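Local coordinates for protein glucose-6-phosphate isomerase (Plasmodium falciparum, PDB 3QKI) that probably interconverts alpha-D-glucose 6-phosphate and beta-D-fructose 6-phosphate, the isomerase step near the start of glycolysis, at residues V142-R154 / I321-R334. Numbering follows the deposited sequence. Where two conformers were deposited one is given.
Sequences VLKKIEKYSDDIR and ILPLSIAFGYKNMR
Arg154 reaches across to the last turn of helix 318-328, at Ile326, Phe328 and Gly329. Its chain bends at chi3, which carries the guanidinium back over the final turn: NH1 donates to Ile326 O at 2.9 Å with an N-H...O angle of 158°, the acceptor close to the guanidinium plane. One face of the group lies flat on the Phe328-Gly329 peptide, with Gly329 N 3.5 Å from CZ. Gly329, at positive phi, ends this helix and is the N-cap residue of the next, whose first residue, Tyr330, points its side chain at helix 135-154. There Tyr330 fits as a knob among Leu143, Ile146, Glu147 and Ser150. Glu147 holds its CG anti to the backbone N (chi1 176°) and runs extended across the ring; its CB stands over the face, 3.8 Å from the centroid, a CH-pi contact. The carboxylate stays over the CD2 side of the ring, roughly parallel to it, and Glu147 OE1 makes a long salt bridge to Arg334 NH1 (3.6 Å), the carboxylate and guanidinium planes being steeply inclined.

In the reciprocal knob, Ile146 enters between Ile321, Leu322, Ser325 and Tyr330, and its CG2 comes 3.7 Å from Ser325 OG. The helices are closest at Ser150, whose CA is 4.7 Å from that of Ile326. Ser150 OG donates a hydrogen bond to Ile146 O (2.8 Å) and accepts from a water that also donates to Asp151 OD1 and accepts from Tyr330 N (2.9 Å), bridging the two helices.

Helix segments 142-154 and 321-328 run at 35° to each other. Tyr149, Leu322 and Ile326 pack onto strands 243-248 and 282-285 of the parallel sheet, while Pro323, Leu324 and Phe328 meet helix 179-197.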
ATOM      1  N   VAL A 142      17.079 -13.915 -26.319  1.00 18.56           N
ATOM      2  CA  VAL A 142      16.069 -14.216 -25.292  1.00 16.91           C
ATOM      3  C   VAL A 142      14.679 -13.756 -25.736  1.00 20.32           C
ATOM      4  O   VAL A 142      13.737 -14.534 -25.634  1.00 21.48           O
ATOM      5  CB  VAL A 142      16.458 -13.677 -23.893  1.00 20.75           C
ATOM      6  CG1 VAL A 142      15.339 -13.898 -22.879  1.00 20.65           C
ATOM      7  CG2 VAL A 142      17.733 -14.324 -23.412  1.00 20.24           C
ATOM      8  N   LEU A 143      14.555 -12.516 -26.262  1.00 14.80           N
ATOM      9  CA  LEU A 143      13.277 -11.995 -26.725  1.00 15.00           C
ATOM     10  C   LEU A 143      12.652 -12.878 -27.831  1.00 19.20           C
ATOM     11  O   LEU A 143      11.457 -13.166 -27.765  1.00 14.65           O
ATOM     12  CB  LEU A 143      13.379 -10.510 -27.156  1.00 14.41           C
ATOM     13  CG  LEU A 143      13.557  -9.503 -26.024  1.00 16.91           C
ATOM     14  CD1 LEU A 143      13.755  -8.112 -26.566  1.00 17.16           C
ATOM     15  CD2 LEU A 143      12.356  -9.518 -25.081  1.00 17.55           C
ATOM     16  N   LYS A 144      13.487 -13.396 -28.775  1.00 16.64           N
ATOM     17  CA  LYS A 144      13.009 -14.289 -29.839  1.00 15.87           C
ATOM     18  C   LYS A 144      12.495 -15.608 -29.232  1.00 18.53           C
ATOM     19  O   LYS A 144      11.477 -16.125 -29.676  1.00 18.32           O
ATOM     20  CB  LYS A 144      14.127 -14.579 -30.851  1.00 16.71           C
ATOM     21  CG  LYS A 144      14.334 -13.429 -31.827  1.00 26.20           C
ATOM     22  CD  LYS A 144      15.705 -13.554 -32.482  1.00 34.71           C
ATOM     23  CE  LYS A 144      15.741 -13.145 -33.932  1.00 56.60           C
ATOM     24  NZ  LYS A 144      15.616 -11.676 -34.107  1.00 76.43           N
ATOM     25  N   LYS A 145      13.179 -16.110 -28.202  1.00 14.35           N
ATOM     26  CA  LYS A 145      12.808 -17.328 -27.502  1.00 14.72           C
ATOM     27  C   LYS A 145      11.447 -17.121 -26.788  1.00 18.26           C
ATOM     28  O   LYS A 145      10.601 -18.027 -26.800  1.00 17.87           O
ATOM     29  CB  LYS A 145      13.910 -17.696 -26.491  1.00 18.31           C
ATOM     30  CG  LYS A 145      13.742 -19.054 -25.844  1.00 26.78           C
ATOM     31  CD  LYS A 145      14.866 -19.313 -24.880  1.00 30.10           C
ATOM     32  CE  LYS A 145      14.597 -20.437 -23.938  1.00 31.77           C
ATOM     33  NZ  LYS A 145      14.547 -21.729 -24.640  1.00 44.91           N
ATOM     34  N   ILE A 146      11.245 -15.938 -26.183  1.00 15.38           N
ATOM     35  CA  ILE A 146       9.986 -15.593 -25.477  1.00 14.63           C
ATOM     36  C   ILE A 146       8.852 -15.468 -26.485  1.00 17.59           C
ATOM     37  O   ILE A 146       7.767 -16.017 -26.247  1.00 18.20           O
ATOM     38  CB  ILE A 146      10.121 -14.305 -24.611  1.00 17.12           C
ATOM     39  CG1 ILE A 146      11.086 -14.536 -23.428  1.00 17.09           C
ATOM     40  CG2 ILE A 146       8.731 -13.796 -24.145  1.00 15.88           C
ATOM     41  CD1 ILE A 146      11.548 -13.260 -22.727  1.00 18.06           C
ATOM     42  N   GLU A 147       9.097 -14.758 -27.608  1.00 13.91           N
ATOM     43  CA  GLU A 147       8.086 -14.577 -28.654  1.00 13.89           C
ATOM     44  C   GLU A 147       7.593 -15.945 -29.108  1.00 21.46           C
ATOM     45  O   GLU A 147       6.374 -16.159 -29.112  1.00 22.55           O
ATOM     46  CB  GLU A 147       8.674 -13.774 -29.816  1.00 15.15           C
ATOM     47  CG  GLU A 147       7.740 -13.612 -30.994  1.00 21.25           C
ATOM     48  CD  GLU A 147       8.277 -12.725 -32.101  1.00 41.23           C
ATOM     49  OE1 GLU A 147       7.447 -12.230 -32.895  1.00 27.94           O
ATOM     50  OE2 GLU A 147       9.509 -12.488 -32.156  1.00 32.23           O
ATOM     51  N   LYS A 148       8.541 -16.886 -29.424  1.00 16.59           N
ATOM     52  CA  LYS A 148       8.207 -18.229 -29.876  1.00 16.77           C
ATOM     53  C   LYS A 148       7.453 -19.023 -28.811  1.00 18.84           C
ATOM     54  O   LYS A 148       6.396 -19.572 -29.108  1.00 18.98           O
ATOM     55  CB  LYS A 148       9.444 -18.996 -30.381  1.00 18.89           C
ATOM     56  N   TYR A 149       7.967 -19.056 -27.578  1.00 14.57           N
ATOM     57  CA  TYR A 149       7.351 -19.797 -26.487  1.00 13.59           C
ATOM     58  C   TYR A 149       5.941 -19.281 -26.148  1.00 17.54           C
ATOM     59  O   TYR A 149       5.023 -20.085 -26.013  1.00 16.87           O
ATOM     60  CB  TYR A 149       8.260 -19.825 -25.236  1.00 14.29           C
ATOM     61  CG  TYR A 149       7.700 -20.667 -24.112  1.00 15.23           C
ATOM     62  CD1 TYR A 149       7.878 -22.046 -24.093  1.00 18.20           C
ATOM     63  CD2 TYR A 149       6.964 -20.088 -23.080  1.00 16.08           C
ATOM     64  CE1 TYR A 149       7.346 -22.831 -23.069  1.00 19.49           C
ATOM     65  CE2 TYR A 149       6.414 -20.862 -22.060  1.00 16.40           C
ATOM     66  CZ  TYR A 149       6.612 -22.235 -22.055  1.00 25.71           C
ATOM     67  OH  TYR A 149       6.063 -23.004 -21.054  1.00 23.75           O
ATOM     68  N   SER A 150       5.778 -17.959 -26.018  1.00 15.35           N
ATOM     69  CA  SER A 150       4.490 -17.342 -25.677  1.00 15.15           C
ATOM     70  C   SER A 150       3.495 -17.512 -26.823  1.00 19.33           C
ATOM     71  O   SER A 150       2.349 -17.828 -26.554  1.00 18.77           O
ATOM     72  CB  SER A 150       4.657 -15.872 -25.293  1.00 13.92           C
ATOM     73  OG  SER A 150       5.139 -15.072 -26.363  1.00 19.36           O
ATOM     74  N   ASP A 151       3.944 -17.391 -28.086  1.00 14.22           N
ATOM     75  CA  ASP A 151       3.077 -17.616 -29.251  1.00 13.40           C
ATOM     76  C   ASP A 151       2.580 -19.060 -29.214  1.00 20.02           C
ATOM     77  O   ASP A 151       1.385 -19.282 -29.354  1.00 20.09           O
ATOM     78  CB  ASP A 151       3.824 -17.370 -30.579  1.00 14.86           C
ATOM     79  CG  ASP A 151       3.913 -15.914 -31.019  1.00 32.12           C
ATOM     80  OD1 ASP A 151       3.130 -15.079 -30.496  1.00 31.60           O
ATOM     81  OD2 ASP A 151       4.721 -15.617 -31.927  1.00 39.82           O
ATOM     82  N   ASP A 152       3.482 -20.017 -28.924  1.00 15.94           N
ATOM     83  CA  ASP A 152       3.181 -21.446 -28.852  1.00 15.13           C
ATOM     84  C   ASP A 152       2.221 -21.807 -27.735  1.00 19.47           C
ATOM     85  O   ASP A 152       1.361 -22.662 -27.931  1.00 19.81           O
ATOM     86  CB  ASP A 152       4.457 -22.283 -28.796  1.00 16.00           C
ATOM     87  CG  ASP A 152       5.260 -22.399 -30.103  1.00 27.60           C
ATOM     88  OD1 ASP A 152       4.826 -21.828 -31.130  1.00 27.69           O
ATOM     89  OD2 ASP A 152       6.320 -23.048 -30.087  1.00 31.12           O
ATOM     90  N   ILE A 153       2.351 -21.158 -26.566  1.00 16.51           N
ATOM     91  CA  ILE A 153       1.431 -21.377 -25.436  1.00 16.18           C
ATOM     92  C   ILE A 153       0.048 -20.851 -25.817  1.00 18.87           C
ATOM     93  O   ILE A 153      -0.942 -21.558 -25.629  1.00 19.56           O
ATOM     94  CB  ILE A 153       1.953 -20.701 -24.132  1.00 19.15           C
ATOM     95  CG1 ILE A 153       3.196 -21.435 -23.580  1.00 19.96           C
ATOM     96  CG2 ILE A 153       0.862 -20.522 -23.065  1.00 21.10           C
ATOM     97  CD1 ILE A 153       2.983 -22.732 -22.786  1.00 20.31           C
ATOM     98  N   ARG A 154       0.000 -19.637 -26.383  1.00 15.08           N
ATOM     99  CA  ARG A 154      -1.238 -18.946 -26.737  1.00 16.38           C
ATOM    100  C   ARG A 154      -1.976 -19.538 -27.920  1.00 23.43           C
ATOM    101  O   ARG A 154      -3.203 -19.394 -27.986  1.00 23.12           O
ATOM    102  CB  ARG A 154      -0.999 -17.436 -26.933  1.00 16.06           C
ATOM    103  CG  ARG A 154      -0.517 -16.742 -25.663  1.00 21.51           C
ATOM    104  CD  ARG A 154      -0.049 -15.323 -25.944  1.00 14.22           C
ATOM    105  NE  ARG A 154      -1.099 -14.511 -26.575  1.00 20.71           N
ATOM    106  CZ  ARG A 154      -2.126 -13.972 -25.926  1.00 21.18           C
ATOM    107  NH1 ARG A 154      -2.252 -14.135 -24.614  1.00 16.45           N
ATOM    108  NH2 ARG A 154      -3.032 -13.262 -26.580  1.00 12.62           N
ATOM    109  N   ILE A 321       8.946  -9.872 -19.232  1.00 13.43           N
ATOM    110  CA  ILE A 321       8.547 -10.104 -20.628  1.00 11.30           C
ATOM    111  C   ILE A 321       7.996 -11.509 -20.878  1.00 14.48           C
ATOM    112  O   ILE A 321       7.045 -11.644 -21.627  1.00 11.71           O
ATOM    113  CB  ILE A 321       9.559  -9.606 -21.694  1.00 12.52           C
ATOM    114  CG1 ILE A 321       9.956  -8.109 -21.478  1.00 11.71           C
ATOM    115  CG2 ILE A 321       9.034  -9.834 -23.135  1.00 11.77           C
ATOM    116  CD1 ILE A 321       8.737  -7.003 -21.406  1.00 15.39           C
ATOM    117  N   LEU A 322       8.540 -12.525 -20.212  1.00 12.18           N
ATOM    118  CA  LEU A 322       7.997 -13.870 -20.385  1.00 12.43           C
ATOM    119  C   LEU A 322       6.559 -14.031 -19.831  1.00 14.76           C
ATOM    120  O   LEU A 322       5.672 -14.295 -20.644  1.00 12.32           O
ATOM    121  CB  LEU A 322       8.945 -14.960 -19.884  1.00 12.22           C
ATOM    122  CG  LEU A 322       8.369 -16.362 -19.872  1.00 16.49           C
ATOM    123  CD1 LEU A 322       8.182 -16.911 -21.298  1.00 15.91           C
ATOM    124  CD2 LEU A 322       9.204 -17.250 -19.036  1.00 16.10           C
ATOM    125  N   PRO A 323       6.243 -13.803 -18.528  1.00 12.47           N
ATOM    126  CA  PRO A 323       4.846 -13.974 -18.098  1.00 12.28           C
ATOM    127  C   PRO A 323       3.888 -12.990 -18.768  1.00 16.05           C
ATOM    128  O   PRO A 323       2.766 -13.379 -19.075  1.00 17.53           O
ATOM    129  CB  PRO A 323       4.906 -13.791 -16.583  1.00 13.39           C
ATOM    130  CG  PRO A 323       6.134 -12.976 -16.355  1.00 18.14           C
ATOM    131  CD  PRO A 323       7.113 -13.472 -17.380  1.00 14.48           C
ATOM    132  N   LEU A 324       4.335 -11.758 -19.056  1.00 11.89           N
ATOM    133  CA  LEU A 324       3.435 -10.770 -19.685  1.00 12.29           C
ATOM    134  C   LEU A 324       3.137 -11.064 -21.163  1.00 15.59           C
ATOM    135  O   LEU A 324       2.042 -10.744 -21.627  1.00 12.98           O
ATOM    136  CB  LEU A 324       3.936  -9.324 -19.478  1.00 11.91           C
ATOM    137  CG  LEU A 324       4.021  -8.823 -18.008  1.00 16.16           C
ATOM    138  CD1 LEU A 324       4.952  -7.578 -17.892  1.00 12.69           C
ATOM    139  CD2 LEU A 324       2.625  -8.578 -17.409  1.00 15.43           C
ATOM    140  N   SER A 325       4.100 -11.662 -21.900  1.00 12.15           N
ATOM    141  CA  SER A 325       3.880 -12.076 -23.287  1.00 12.90           C
ATOM    142  C   SER A 325       2.962 -13.316 -23.298  1.00 14.88           C
ATOM    143  O   SER A 325       2.185 -13.460 -24.211  1.00 16.41           O
ATOM    144  CB  SER A 325       5.199 -12.415 -23.976  1.00 15.05           C
ATOM    145  OG  SER A 325       5.996 -11.257 -24.148  1.00 18.33           O
ATOM    146  N   ILE A 326       3.010 -14.169 -22.278  1.00 12.50           N
ATOM    147  CA  ILE A 326       2.074 -15.309 -22.191  1.00 11.64           C
ATOM    148  C   ILE A 326       0.652 -14.740 -21.979  1.00 17.06           C
ATOM    149  O   ILE A 326      -0.274 -15.088 -22.711  1.00 17.59           O
ATOM    150  CB  ILE A 326       2.465 -16.334 -21.098  1.00 14.09           C
ATOM    151  CG1 ILE A 326       3.738 -17.126 -21.511  1.00 14.19           C
ATOM    152  CG2 ILE A 326       1.275 -17.301 -20.778  1.00 15.57           C
ATOM    153  CD1 ILE A 326       4.454 -17.839 -20.370  1.00 13.15           C
ATOM    154  N   ALA A 327       0.505 -13.821 -21.015  1.00 14.13           N
ATOM    155  CA  ALA A 327      -0.792 -13.223 -20.686  1.00 13.30           C
ATOM    156  C   ALA A 327      -1.383 -12.387 -21.807  1.00 17.56           C
ATOM    157  O   ALA A 327      -2.597 -12.452 -22.047  1.00 17.49           O
ATOM    158  CB  ALA A 327      -0.665 -12.379 -19.418  1.00 13.94           C
ATOM    159  N   PHE A 328      -0.541 -11.579 -22.493  1.00 13.29           N
ATOM    160  CA  PHE A 328      -1.046 -10.606 -23.451  1.00 11.32           C
ATOM    161  C   PHE A 328      -0.608 -10.749 -24.909  1.00 17.65           C
ATOM    162  O   PHE A 328      -1.146 -10.039 -25.760  1.00 18.43           O
ATOM    163  CB  PHE A 328      -0.698  -9.193 -22.974  1.00 11.83           C
ATOM    164  CG  PHE A 328      -1.083  -8.884 -21.545  1.00 13.10           C
ATOM    165  CD1 PHE A 328      -2.347  -9.217 -21.058  1.00 12.94           C
ATOM    166  CD2 PHE A 328      -0.200  -8.223 -20.700  1.00 13.84           C
ATOM    167  CE1 PHE A 328      -2.705  -8.914 -19.749  1.00 14.76           C
ATOM    168  CE2 PHE A 328      -0.575  -7.886 -19.397  1.00 15.10           C
ATOM    169  CZ  PHE A 328      -1.825  -8.224 -18.932  1.00 12.94           C
ATOM    170  N   GLY A 329       0.375 -11.602 -25.162  1.00 15.15           N
ATOM    171  CA  GLY A 329       0.952 -11.776 -26.497  1.00 15.22           C
ATOM    172  C   GLY A 329       2.196 -10.913 -26.638  1.00 19.53           C
ATOM    173  O   GLY A 329       2.245  -9.792 -26.118  1.00 19.67           O
ATOM    174  N   TYR A 330       3.229 -11.440 -27.306  1.00 17.71           N
ATOM    175  CA  TYR A 330       4.487 -10.736 -27.528  1.00 17.33           C
ATOM    176  C   TYR A 330       4.334  -9.382 -28.227  1.00 21.11           C
ATOM    177  O   TYR A 330       5.057  -8.441 -27.868  1.00 18.99           O
ATOM    178  CB  TYR A 330       5.494 -11.616 -28.284  1.00 18.54           C
ATOM    179  CG  TYR A 330       6.853 -10.965 -28.379  1.00 22.32           C
ATOM    180  CD1 TYR A 330       7.700 -10.909 -27.274  1.00 24.97           C
ATOM    181  CD2 TYR A 330       7.253 -10.311 -29.541  1.00 23.27           C
ATOM    182  CE1 TYR A 330       8.928 -10.250 -27.339  1.00 24.75           C
ATOM    183  CE2 TYR A 330       8.486  -9.671 -29.622  1.00 24.03           C
ATOM    184  CZ  TYR A 330       9.319  -9.642 -28.519  1.00 28.96           C
ATOM    185  OH  TYR A 330      10.521  -8.983 -28.583  1.00 30.24           O
ATOM    186  N   LYS A 331       3.434  -9.283 -29.249  1.00 18.83           N
ATOM    187  CA  LYS A 331       3.222  -8.030 -29.996  1.00 18.56           C
ATOM    188  C   LYS A 331       2.891  -6.882 -29.034  1.00 19.07           C
ATOM    189  O   LYS A 331       3.415  -5.789 -29.198  1.00 17.59           O
ATOM    190  CB  LYS A 331       2.083  -8.153 -31.024  1.00 22.17           C
ATOM    191  CG  LYS A 331       2.496  -8.742 -32.356  1.00 55.79           C
ATOM    192  CD  LYS A 331       1.419  -8.539 -33.434  1.00 77.33           C
ATOM    193  CE  LYS A 331       1.387  -7.139 -34.017  1.00 96.65           C
ATOM    194  NZ  LYS A 331       0.431  -7.045 -35.157  1.00107.09           N
ATOM    195  N   ASN A 332       2.039  -7.138 -28.028  1.00 13.51           N
ATOM    196  CA  ASN A 332       1.675  -6.120 -27.043  1.00 13.25           C
ATOM    197  C   ASN A 332       2.904  -5.745 -26.190  1.00 13.35           C
ATOM    198  O   ASN A 332       3.170  -4.572 -26.001  1.00 13.80           O
ATOM    199  CB  ASN A 332       0.511  -6.599 -26.173  1.00 12.43           C
ATOM    200  CG  ASN A 332      -0.834  -6.534 -26.848  1.00 27.40           C
ATOM    201  OD1 ASN A 332      -1.138  -5.610 -27.581  1.00 19.56           O
ATOM    202  ND2 ASN A 332      -1.680  -7.507 -26.582  1.00 18.64           N
ATOM    203  N   MET A 333       3.688  -6.737 -25.777  1.00 10.44           N
ATOM    204  CA  MET A 333       4.904  -6.533 -25.003  1.00  9.06           C
ATOM    205  C   MET A 333       6.003  -5.808 -25.783  1.00 17.57           C
ATOM    206  O   MET A 333       6.757  -5.029 -25.172  1.00 17.51           O
ATOM    207  CB  MET A 333       5.346  -7.801 -24.294  1.00 10.93           C
ATOM    208  CG  MET A 333       4.352  -8.266 -23.219  1.00 13.31           C
ATOM    209  SD  MET A 333       3.492  -6.927 -22.313  1.00 17.76           S
ATOM    210  CE  MET A 333       4.894  -6.199 -21.373  1.00 14.37           C
ATOM    211  N   ARG A 334       6.043  -6.002 -27.137  1.00 14.56           N
ATOM    212  CA  ARG A 334       6.998  -5.312 -27.997  0.50 14.19           C
ATOM    213  C   ARG A 334       6.658  -3.813 -27.974  1.00 16.43           C
ATOM    214  O   ARG A 334       7.560  -2.986 -27.862  1.00 14.53           O
ATOM    215  CB  ARG A 334       6.957  -5.895 -29.422  0.50 13.78           C
ATOM    216  CG  ARG A 334       7.935  -5.268 -30.409  0.50 20.32           C
ATOM    217  CD  ARG A 334       8.163  -6.153 -31.627  0.50 17.05           C
ATOM    218  NE  ARG A 334       6.913  -6.679 -32.171  0.50 22.64           N
ATOM    219  CZ  ARG A 334       6.772  -7.886 -32.711  0.50 42.23           C
ATOM    220  NH1 ARG A 334       7.821  -8.697 -32.824  0.50 33.52           N
ATOM    221  NH2 ARG A 334       5.598  -8.278 -33.174  0.50 33.06           N
TER
HETATM  222  O   HOH W   1       2.817 -14.224 -27.978  1.00 18.40           O